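Local structure of glyoxylate reductase (Paecilomyces sp. J18, 3WNV) at residues I54-I59 against K80-N85; G101-S106 against G318-Q323; N179-N184 against D202-Q207. The protein probably reduces glyoxylate to glycolate with a nicotinamide cofactor, as a fungal member of the D-isomer specific 2-hydroxyacid dehydrogenase family. One frame throughout, in Å; residues are numbered along the deposited sequence.

Interaction 1 of 3, residues I54-I59 against K80-N85; sequences IYRSNI and KYICHN
Arg-56 and His-84 face each other across two neighbouring parallel strands, in register with Ile-54 opposite Ile-82, Tyr-55 opposite Cys-83 and Ser-57 opposite Asn-85. The guanidinium and imidazole planes are only 15° apart, and Arg-56 NH1 comes to 2.9 Å from His-84 ND1. Before that end is reached, the aliphatic part of the arginine crosses Ile-82, with Arg-56 CD 3.8 Å from Ile-82 CG2. Asn-58 comes to the CE1-NE2 edge of the imidazole, its OD1 near the ring plane and 3.1 Å from His-84 CE1, with the amide turned steeply to the ring. On the opposite face of the sheet Asn-85 ND2 donates to Tyr-55 OH over 3.2 Å; the two side chains run alongside each other, each with CG anti to its backbone N.

Backbone bonds set the register of the two strands. Cys-83 N gives a nearly straight bond to Ile-54 O (2.8 Å), Arg-56 N binds Cys-83 O, and Asn-85 N returns to Arg-56 O. Past the strand end Asn-58 N still reaches Asn-85 O at 3.2 Å.

Further out, Asn-91 bonds to both Arg-56 NH1 and Asn-58 OD1, while Gly-88 O accepts from His-84 NE2 and Asn-58 ND2, so a polar network ties the three side chains to the loop that carries Gly-88 and Asn-91. Phe-67 adds a cation-pi contact to Arg-56. A sulfate, probably from the crystallisation liquor, lies near Asn-58. This cluster sits at the C-terminal ends of strands 51-57 and 81-85 in a five-stranded parallel alpha/beta sheet of order 2-1-3-4-5, as in flavodoxin-like folds.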
loop_
_atom_site.group_PDB
_atom_site.type_symbol
_atom_site.label_atom_id
_atom_site.label_comp_id
_atom_site.label_asym_id
_atom_site.label_seq_id
_atom_site.Cartn_x
_atom_site.Cartn_y
_atom_site.Cartn_z
ATOM N N ILE A 54 12.110 -16.100 7.038
ATOM C CA ILE A 54 11.644 -16.124 5.660
ATOM C C ILE A 54 11.591 -14.695 5.175
ATOM O O ILE A 54 11.037 -13.829 5.861
ATOM C CB ILE A 54 10.216 -16.693 5.575
ATOM C CG1 ILE A 54 10.223 -18.215 5.758
ATOM C CG2 ILE A 54 9.562 -16.324 4.218
ATOM C CD1 ILE A 54 8.771 -18.786 5.876
ATOM N N TYR A 55 12.140 -14.438 3.993
ATOM C CA TYR A 55 11.962 -13.148 3.335
ATOM C C TYR A 55 10.832 -13.324 2.353
ATOM O O TYR A 55 10.881 -14.251 1.540
ATOM C CB TYR A 55 13.245 -12.817 2.522
ATOM C CG TYR A 55 13.166 -11.516 1.709
ATOM C CD1 TYR A 55 12.306 -11.386 0.611
ATOM C CD2 TYR A 55 14.007 -10.452 2.005
ATOM C CE1 TYR A 55 12.243 -10.182 -0.154
ATOM C CE2 TYR A 55 13.959 -9.254 1.270
ATOM C CZ TYR A 55 13.066 -9.131 0.200
ATOM O OH TYR A 55 13.056 -7.964 -0.524
ATOM N N ARG A 56 9.832 -12.426 2.369
ATOM C CA ARG A 56 8.817 -12.481 1.329
ATOM C C ARG A 56 8.421 -11.075 0.975
ATOM O O ARG A 56 8.795 -10.112 1.665
ATOM C CB ARG A 56 7.585 -13.286 1.793
ATOM C CG ARG A 56 6.747 -12.587 2.862
ATOM C CD ARG A 56 5.498 -13.403 3.189
ATOM N NE ARG A 56 4.578 -13.524 2.028
ATOM C CZ ARG A 56 3.613 -12.639 1.734
ATOM N NH1 ARG A 56 3.443 -11.539 2.467
ATOM N NH2 ARG A 56 2.799 -12.859 0.697
ATOM N N SER A 57 7.617 -10.936 -0.074
ATOM C CA SER A 57 7.140 -9.604 -0.480
ATOM C C SER A 57 5.671 -9.594 -0.918
ATOM O O SER A 57 5.077 -10.658 -1.146
ATOM C CB SER A 57 7.985 -9.093 -1.627
ATOM O OG SER A 57 7.865 -9.968 -2.752
ATOM N N ASN A 58 5.098 -8.401 -1.096
ATOM C CA ASN A 58 3.742 -8.338 -1.651
ATOM C C ASN A 58 3.695 -8.976 -3.031
ATOM O O ASN A 58 2.794 -9.758 -3.333
ATOM C CB ASN A 58 3.229 -6.896 -1.679
ATOM C CG ASN A 58 2.691 -6.443 -0.324
ATOM O OD1 ASN A 58 2.078 -7.225 0.433
ATOM N ND2 ASN A 58 2.908 -5.175 -0.007
ATOM N N ILE A 59 4.688 -8.695 -3.870
ATOM C CA ILE A 59 4.677 -9.303 -5.199
ATOM C C ILE A 59 4.742 -10.829 -5.174
ATOM O O ILE A 59 4.110 -11.502 -6.013
ATOM C CB ILE A 59 5.821 -8.718 -6.074
ATOM C CG1 ILE A 59 5.481 -7.275 -6.427
ATOM C CG2 ILE A 59 5.988 -9.489 -7.325
ATOM C CD1 ILE A 59 6.640 -6.544 -7.066
ATOM N N LYS A 80 10.677 -18.689 12.872
ATOM C CA LYS A 80 10.477 -17.742 13.967
ATOM C C LYS A 80 10.218 -16.331 13.502
ATOM O O LYS A 80 9.753 -15.524 14.280
ATOM C CB LYS A 80 11.609 -17.812 14.995
ATOM C CG LYS A 80 11.714 -19.204 15.609
ATOM C CD LYS A 80 12.112 -19.192 17.083
ATOM C CE LYS A 80 13.405 -18.421 17.330
ATOM N NZ LYS A 80 14.093 -18.863 18.591
ATOM N N TYR A 81 10.526 -16.046 12.236
ATOM C CA TYR A 81 10.464 -14.699 11.675
ATOM C C TYR A 81 9.958 -14.745 10.245
ATOM O O TYR A 81 10.340 -15.624 9.457
ATOM C CB TYR A 81 11.841 -14.035 11.663
ATOM C CG TYR A 81 12.440 -13.935 13.022
ATOM C CD1 TYR A 81 12.084 -12.900 13.889
ATOM C CD2 TYR A 81 13.328 -14.896 13.467
ATOM C CE1 TYR A 81 12.617 -12.847 15.179
ATOM C CE2 TYR A 81 13.873 -14.834 14.742
ATOM C CZ TYR A 81 13.507 -13.804 15.586
ATOM O OH TYR A 81 14.041 -13.755 16.846
ATOM N N ILE A 82 9.135 -13.772 9.884
ATOM C CA ILE A 82 8.821 -13.538 8.492
ATOM C C ILE A 82 9.054 -12.081 8.279
ATOM O O ILE A 82 8.440 -11.229 8.944
ATOM C CB ILE A 82 7.357 -13.834 8.164
ATOM C CG1 ILE A 82 7.090 -15.315 8.320
ATOM C CG2 ILE A 82 7.012 -13.414 6.699
ATOM C CD1 ILE A 82 5.562 -15.593 8.314
ATOM N N CYS A 83 9.974 -11.780 7.380
ATOM C CA CYS A 83 10.345 -10.415 7.095
ATOM C C CYS A 83 9.779 -10.055 5.747
ATOM O O CYS A 83 10.187 -10.581 4.716
ATOM C CB CYS A 83 11.874 -10.271 7.160
ATOM S SG CYS A 83 12.513 -10.681 8.851
ATOM N N HIS A 84 8.793 -9.156 5.765
ATOM C CA HIS A 84 7.958 -8.840 4.630
ATOM C C HIS A 84 8.324 -7.510 3.972
ATOM O O HIS A 84 8.517 -6.486 4.645
ATOM C CB HIS A 84 6.486 -8.788 5.131
ATOM C CG HIS A 84 5.495 -8.315 4.093
ATOM N ND1 HIS A 84 5.007 -9.136 3.093
ATOM C CD2 HIS A 84 4.927 -7.101 3.904
ATOM C CE1 HIS A 84 4.137 -8.444 2.358
ATOM N NE2 HIS A 84 4.090 -7.207 2.819
ATOM N N ASN A 85 8.426 -7.536 2.651
ATOM C CA ASN A 85 8.713 -6.345 1.862
ATOM C C ASN A 85 7.384 -5.703 1.502
ATOM O O ASN A 85 6.616 -6.196 0.658
ATOM C CB ASN A 85 9.518 -6.713 0.624
ATOM C CG ASN A 85 9.913 -5.495 -0.169
ATOM O OD1 ASN A 85 9.264 -4.460 -0.069
ATOM N ND2 ASN A 85 10.966 -5.602 -0.953
#

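Interaction 2 of 3, residues G101-S106 against G318-Q323; sequences GIAISS and GELLTQ
Thr-322 reaches Ser-106 with both its side chain and its backbone. Its OG1 stands between the backbone N and the carbonyl carbon (chi1 52°), from where it donates to Ser-106 O at 2.7 Å. In the reverse direction Ser-106 N donates to Thr-322 O over a longer 3.2 Å, so the two residues are joined by a pair of bonds. Asn-310 ND2 also bonds to Thr-322 OG1, which leaves the hydroxyl gripped by two partners.

Leu-320 fills the middle of the contact. Its CD1 packs on Ala-103 CB at 3.7 Å and also meets the Ile-104 carbonyl and Ser-105 CB, whereas CD2 adds a contact of 3.9 Å to both CB and OG of Ser-105. Leu-320, Thr-322 and Gln-323 share the cover of the strand.

Gln-323 takes a different course. With CG anti to the backbone N (chi1 -174°) and an extended chain beyond, it runs back past Ile-104 O, which CG approaches to 3.4 Å, until NE2 lies 3.7 Å from Ala-103 CB. That amide nitrogen has its polar partner in Gln-327 OE1. At the root of the same side chain, Gln-323 CA makes a CA-H...O contact with Ile-104 O at 3.3 Å, and the backbones form a single bridge between Ser-105 and Gln-323.

Strand 103-105 is an edge strand of its parallel sheet, hydrogen-bonded on its inner side to strand 81-85, and Ile-104 turns to helix 94-99. The loop that follows helix 297-317 passes over the outer side, and Val-324 continues the backbone pairing with Ile-104.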
loop_
_atom_site.group_PDB
_atom_site.type_symbol
_atom_site.label_atom_id
_atom_site.label_comp_id
_atom_site.label_asym_id
_atom_site.label_seq_id
_atom_site.Cartn_x
_atom_site.Cartn_y
_atom_site.Cartn_z
ATOM N N GLY A 101 4.087 -18.643 17.042
ATOM C CA GLY A 101 5.384 -18.193 17.547
ATOM C C GLY A 101 6.265 -17.507 16.496
ATOM O O GLY A 101 7.493 -17.558 16.568
ATOM N N ILE A 102 5.650 -16.851 15.531
ATOM C CA ILE A 102 6.388 -16.170 14.448
ATOM C C ILE A 102 6.240 -14.644 14.546
ATOM O O ILE A 102 5.126 -14.127 14.637
ATOM C CB ILE A 102 5.879 -16.636 13.059
ATOM C CG1 ILE A 102 5.983 -18.154 12.917
ATOM C CG2 ILE A 102 6.605 -15.894 11.920
ATOM C CD1 ILE A 102 5.281 -18.673 11.667
ATOM N N ALA A 103 7.368 -13.935 14.529
ATOM C CA ALA A 103 7.384 -12.468 14.548
ATOM C C ALA A 103 7.438 -11.963 13.127
ATOM O O ALA A 103 8.147 -12.548 12.300
ATOM C CB ALA A 103 8.572 -11.957 15.349
ATOM N N ILE A 104 6.691 -10.893 12.826
ATOM C CA ILE A 104 6.606 -10.360 11.475
ATOM C C ILE A 104 7.120 -8.928 11.456
ATOM O O ILE A 104 6.784 -8.136 12.338
ATOM C CB ILE A 104 5.128 -10.273 11.033
ATOM C CG1 ILE A 104 4.430 -11.620 11.255
ATOM C CG2 ILE A 104 5.003 -9.807 9.597
ATOM C CD1 ILE A 104 4.704 -12.645 10.190
ATOM N N SER A 105 7.943 -8.596 10.464
ATOM C CA SER A 105 8.305 -7.208 10.206
ATOM C C SER A 105 7.797 -6.759 8.849
ATOM O O SER A 105 7.525 -7.583 7.966
ATOM C CB SER A 105 9.839 -7.026 10.339
ATOM O OG SER A 105 10.512 -7.680 9.292
ATOM N N SER A 106 7.597 -5.445 8.661
ATOM C CA SER A 106 7.166 -4.921 7.363
ATOM C C SER A 106 8.128 -3.801 7.046
ATOM O O SER A 106 9.173 -3.691 7.720
ATOM C CB SER A 106 5.735 -4.346 7.438
ATOM O OG SER A 106 5.673 -3.503 8.577
ATOM N N GLY A 318 18.073 -11.791 17.518
ATOM C CA GLY A 318 16.787 -12.334 17.938
ATOM C C GLY A 318 15.780 -11.226 18.151
ATOM O O GLY A 318 14.878 -11.312 19.002
ATOM N N GLU A 319 15.924 -10.169 17.372
ATOM C CA GLU A 319 14.935 -9.103 17.401
ATOM C C GLU A 319 14.771 -8.432 16.040
ATOM O O GLU A 319 15.686 -8.413 15.226
ATOM C CB GLU A 319 15.257 -8.087 18.503
ATOM C CG GLU A 319 16.504 -7.274 18.263
ATOM C CD GLU A 319 17.318 -7.106 19.524
ATOM O OE1 GLU A 319 17.210 -7.981 20.413
ATOM O OE2 GLU A 319 18.080 -6.117 19.617
ATOM N N LEU A 320 13.582 -7.903 15.798
ATOM C CA LEU A 320 13.289 -7.193 14.569
ATOM C C LEU A 320 13.512 -5.678 14.717
ATOM O O LEU A 320 13.560 -5.143 15.829
ATOM C CB LEU A 320 11.848 -7.477 14.135
ATOM C CG LEU A 320 11.528 -8.911 13.730
ATOM C CD1 LEU A 320 10.000 -9.105 13.574
ATOM C CD2 LEU A 320 12.262 -9.293 12.433
ATOM N N LEU A 321 13.653 -4.999 13.588
ATOM C CA LEU A 321 13.790 -3.552 13.570
ATOM C C LEU A 321 12.429 -2.878 13.428
ATOM O O LEU A 321 12.141 -1.892 14.110
ATOM C CB LEU A 321 14.697 -3.127 12.413
ATOM C CG LEU A 321 16.091 -3.731 12.437
ATOM C CD1 LEU A 321 16.942 -3.072 11.355
ATOM C CD2 LEU A 321 16.718 -3.538 13.794
ATOM N N THR A 322 11.596 -3.403 12.526
ATOM C CA THR A 322 10.272 -2.857 12.284
ATOM C C THR A 322 9.158 -3.906 12.403
ATOM O O THR A 322 8.401 -4.155 11.447
ATOM C CB THR A 322 10.162 -2.231 10.910
ATOM O OG1 THR A 322 10.602 -3.160 9.898
ATOM C CG2 THR A 322 11.006 -0.953 10.841
ATOM N N GLN A 323 9.065 -4.498 13.573
ATOM C CA GLN A 323 7.995 -5.478 13.856
ATOM C C GLN A 323 6.625 -4.823 13.703
ATOM O O GLN A 323 6.437 -3.665 14.093
ATOM C CB GLN A 323 8.142 -6.021 15.257
ATOM C CG GLN A 323 7.154 -7.162 15.555
ATOM C CD GLN A 323 7.436 -7.870 16.874
ATOM O OE1 GLN A 323 8.068 -7.313 17.770
ATOM N NE2 GLN A 323 6.964 -9.113 16.999
#

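Interaction 3 of 3, residues N179-N184 against D202-Q207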
loop_
_atom_site.group_PDB
_atom_site.type_symbol
_atom_site.label_atom_id
_atom_site.label_comp_id
_atom_site.label_asym_id
_atom_site.label_seq_id
_atom_site.Cartn_x
_atom_site.Cartn_y
_atom_site.Cartn_z
ATOM N N ASN A 179 -5.427 23.478 2.528
ATOM C CA ASN A 179 -5.661 23.352 3.963
ATOM C C ASN A 179 -5.846 21.870 4.236
ATOM O O ASN A 179 -6.411 21.135 3.413
ATOM C CB ASN A 179 -6.940 24.074 4.356
ATOM C CG ASN A 179 -6.884 25.529 4.045
ATOM O OD1 ASN A 179 -7.792 26.074 3.420
ATOM N ND2 ASN A 179 -5.804 26.178 4.461
ATOM N N ILE A 180 -5.379 21.412 5.380
ATOM C CA ILE A 180 -5.344 19.956 5.609
ATOM C C ILE A 180 -6.244 19.575 6.774
ATOM O O ILE A 180 -6.137 20.149 7.862
ATOM C CB ILE A 180 -3.932 19.445 5.921
ATOM C CG1 ILE A 180 -2.909 20.078 4.983
ATOM C CG2 ILE A 180 -3.887 17.896 5.889
ATOM C CD1 ILE A 180 -3.111 19.684 3.480
ATOM N N ILE A 181 -7.146 18.629 6.545
ATOM C CA ILE A 181 -7.920 18.036 7.643
ATOM C C ILE A 181 -7.753 16.521 7.624
ATOM O O ILE A 181 -7.413 15.933 6.595
ATOM C CB ILE A 181 -9.428 18.394 7.602
ATOM C CG1 ILE A 181 -10.068 17.902 6.287
ATOM C CG2 ILE A 181 -9.606 19.899 7.755
ATOM C CD1 ILE A 181 -11.626 18.131 6.260
ATOM N N TYR A 182 -8.017 15.875 8.752
ATOM C CA TYR A 182 -7.863 14.427 8.796
ATOM C C TYR A 182 -8.732 13.781 9.850
ATOM O O TYR A 182 -9.156 14.412 10.827
ATOM C CB TYR A 182 -6.400 14.039 9.054
ATOM C CG TYR A 182 -6.031 14.078 10.534
ATOM C CD1 TYR A 182 -5.749 15.290 11.176
ATOM C CD2 TYR A 182 -5.950 12.905 11.284
ATOM C CE1 TYR A 182 -5.417 15.335 12.556
ATOM C CE2 TYR A 182 -5.601 12.948 12.647
ATOM C CZ TYR A 182 -5.333 14.159 13.262
ATOM O OH TYR A 182 -4.984 14.168 14.610
ATOM N N HIS A 183 -8.960 12.487 9.659
ATOM C CA HIS A 183 -9.629 11.684 10.672
ATOM C C HIS A 183 -8.905 10.360 10.859
ATOM O O HIS A 183 -8.671 9.612 9.902
ATOM C CB HIS A 183 -11.088 11.404 10.316
ATOM C CG HIS A 183 -11.772 10.528 11.327
ATOM N ND1 HIS A 183 -12.110 10.982 12.585
ATOM C CD2 HIS A 183 -12.089 9.207 11.304
ATOM C CE1 HIS A 183 -12.661 9.992 13.275
ATOM N NE2 HIS A 183 -12.650 8.909 12.530
ATOM N N ASN A 184 -8.535 10.100 12.101
ATOM C CA ASN A 184 -8.068 8.786 12.514
ATOM C C ASN A 184 -9.014 8.407 13.630
ATOM O O ASN A 184 -9.664 9.281 14.194
ATOM C CB ASN A 184 -6.653 8.877 13.093
ATOM C CG ASN A 184 -5.602 9.059 12.037
ATOM O OD1 ASN A 184 -5.907 9.435 10.878
ATOM N ND2 ASN A 184 -4.347 8.773 12.411
ATOM N N ASP A 202 -17.620 11.931 9.748
ATOM C CA ASP A 202 -18.649 12.629 8.987
ATOM C C ASP A 202 -18.200 14.027 8.541
ATOM O O ASP A 202 -18.513 14.462 7.434
ATOM C CB ASP A 202 -19.950 12.713 9.794
ATOM C CG ASP A 202 -20.730 11.398 9.809
ATOM O OD1 ASP A 202 -20.413 10.496 9.013
ATOM O OD2 ASP A 202 -21.679 11.278 10.622
ATOM N N GLU A 203 -17.423 14.715 9.371
ATOM C CA GLU A 203 -16.936 16.046 9.016
ATOM C C GLU A 203 -15.884 15.977 7.919
ATOM O O GLU A 203 -15.774 16.895 7.076
ATOM C CB GLU A 203 -16.347 16.761 10.248
ATOM C CG GLU A 203 -17.350 17.349 11.215
ATOM C CD GLU A 203 -16.703 17.784 12.547
ATOM O OE1 GLU A 203 -15.677 17.173 12.974
ATOM O OE2 GLU A 203 -17.232 18.739 13.171
ATOM N N LEU A 204 -15.119 14.883 7.892
ATOM C CA LEU A 204 -14.091 14.687 6.878
ATOM C C LEU A 204 -14.773 14.514 5.514
ATOM O O LEU A 204 -14.325 15.066 4.503
ATOM C CB LEU A 204 -13.224 13.463 7.189
ATOM C CG LEU A 204 -12.009 13.274 6.278
ATOM C CD1 LEU A 204 -10.964 14.324 6.590
ATOM C CD2 LEU A 204 -11.406 11.861 6.479
ATOM N N LEU A 205 -15.885 13.785 5.514
ATOM C CA LEU A 205 -16.610 13.539 4.278
ATOM C C LEU A 205 -17.229 14.850 3.804
ATOM O O LEU A 205 -17.196 15.158 2.618
ATOM C CB LEU A 205 -17.714 12.500 4.502
ATOM C CG LEU A 205 -17.239 11.068 4.779
ATOM C CD1 LEU A 205 -18.370 10.223 5.334
ATOM C CD2 LEU A 205 -16.622 10.420 3.511
ATOM N N ALA A 206 -17.765 15.629 4.737
ATOM C CA ALA A 206 -18.462 16.873 4.393
ATOM C C ALA A 206 -17.547 17.967 3.888
ATOM O O ALA A 206 -17.920 18.735 3.011
ATOM C CB ALA A 206 -19.237 17.390 5.592
ATOM N N GLN A 207 -16.351 18.068 4.454
ATOM C CA GLN A 207 -15.505 19.232 4.218
ATOM C C GLN A 207 -14.379 19.090 3.201
ATOM O O GLN A 207 -13.809 20.116 2.769
ATOM C CB GLN A 207 -14.906 19.702 5.551
ATOM C CG GLN A 207 -15.939 20.023 6.608
ATOM C CD GLN A 207 -15.303 20.395 7.921
ATOM O OE1 GLN A 207 -14.134 20.808 7.964
ATOM N NE2 GLN A 207 -16.056 20.247 9.011
#
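Leu-204 and Ile-181 carry most of this contact, meeting as a helix lies against a strand. The two side chains slide past each other in opposite directions, with Leu-204 CD1 3.7 Å from Ile-181 CG1. The same methyl group also rests 3.8 Å from Tyr-182 CA, so it covers main chain as well as side chain. The leucine's other branch goes farther along the strand, where CD2 lies 3.9 Å from His-183 CB. In Leu-204, chi1 of -173° sets CG anti to the backbone N, and chi2 of 72° then places CD1 against the isoleucine.

The strand and helix axes approach to 8.1 Å and run roughly antiparallel, at 145°. This is the arrangement expected of a Rossmann-type alpha/beta domain, here the NAD-binding domain of the D-isomer specific 2-hydroxyacid dehydrogenase family, where helices pack against a parallel sheet. Strand 179-183 lies between strands 156-160 and 197-198, and helix 201-207 leads on to strand 210-213, which lies on the far side of strand 156-160. Leu-204 accordingly touches Leu-160 and Phe-211 too, spanning three strands.

Beyond CG1, the outer methyl CD1 of Ile-181 meets the next turn of the helix: Gln-207 CB is 3.7 Å away, and the glutamine crosses the isoleucine at about a right angle, its OE1 at 4.0 Å from CD1. From the His-183 side chain it is CB that meets the leucine; its imidazole leads away, and ND1 is hydrogen-bonded to Val-199 O. Tyr-182 points to the other face of the sheet, where its hydroxyl bonds to Glu-193 and Leu-188 N.

How the interactions relate
Interactions 1 and 2 belong to one five-stranded parallel sheet and share a border: strands 81-85 and 103-105 are neighbours, Lys-80 O and Ala-103 N lie 2.9 Å apart, and the two centres are about 10 Å apart. Interaction 3 is in the seven-stranded sheet of the NAD-binding region, with its centre about 35 Å from that of interaction 1 and 34 Å from that of interaction 2. Along the chain interaction 1 closes first; interaction 2 then joins residues more than 200 positions apart and encloses interaction 3. The chain therefore leaves the first sheet, builds the second, and returns through helix 297-317 to cover the edge of the first.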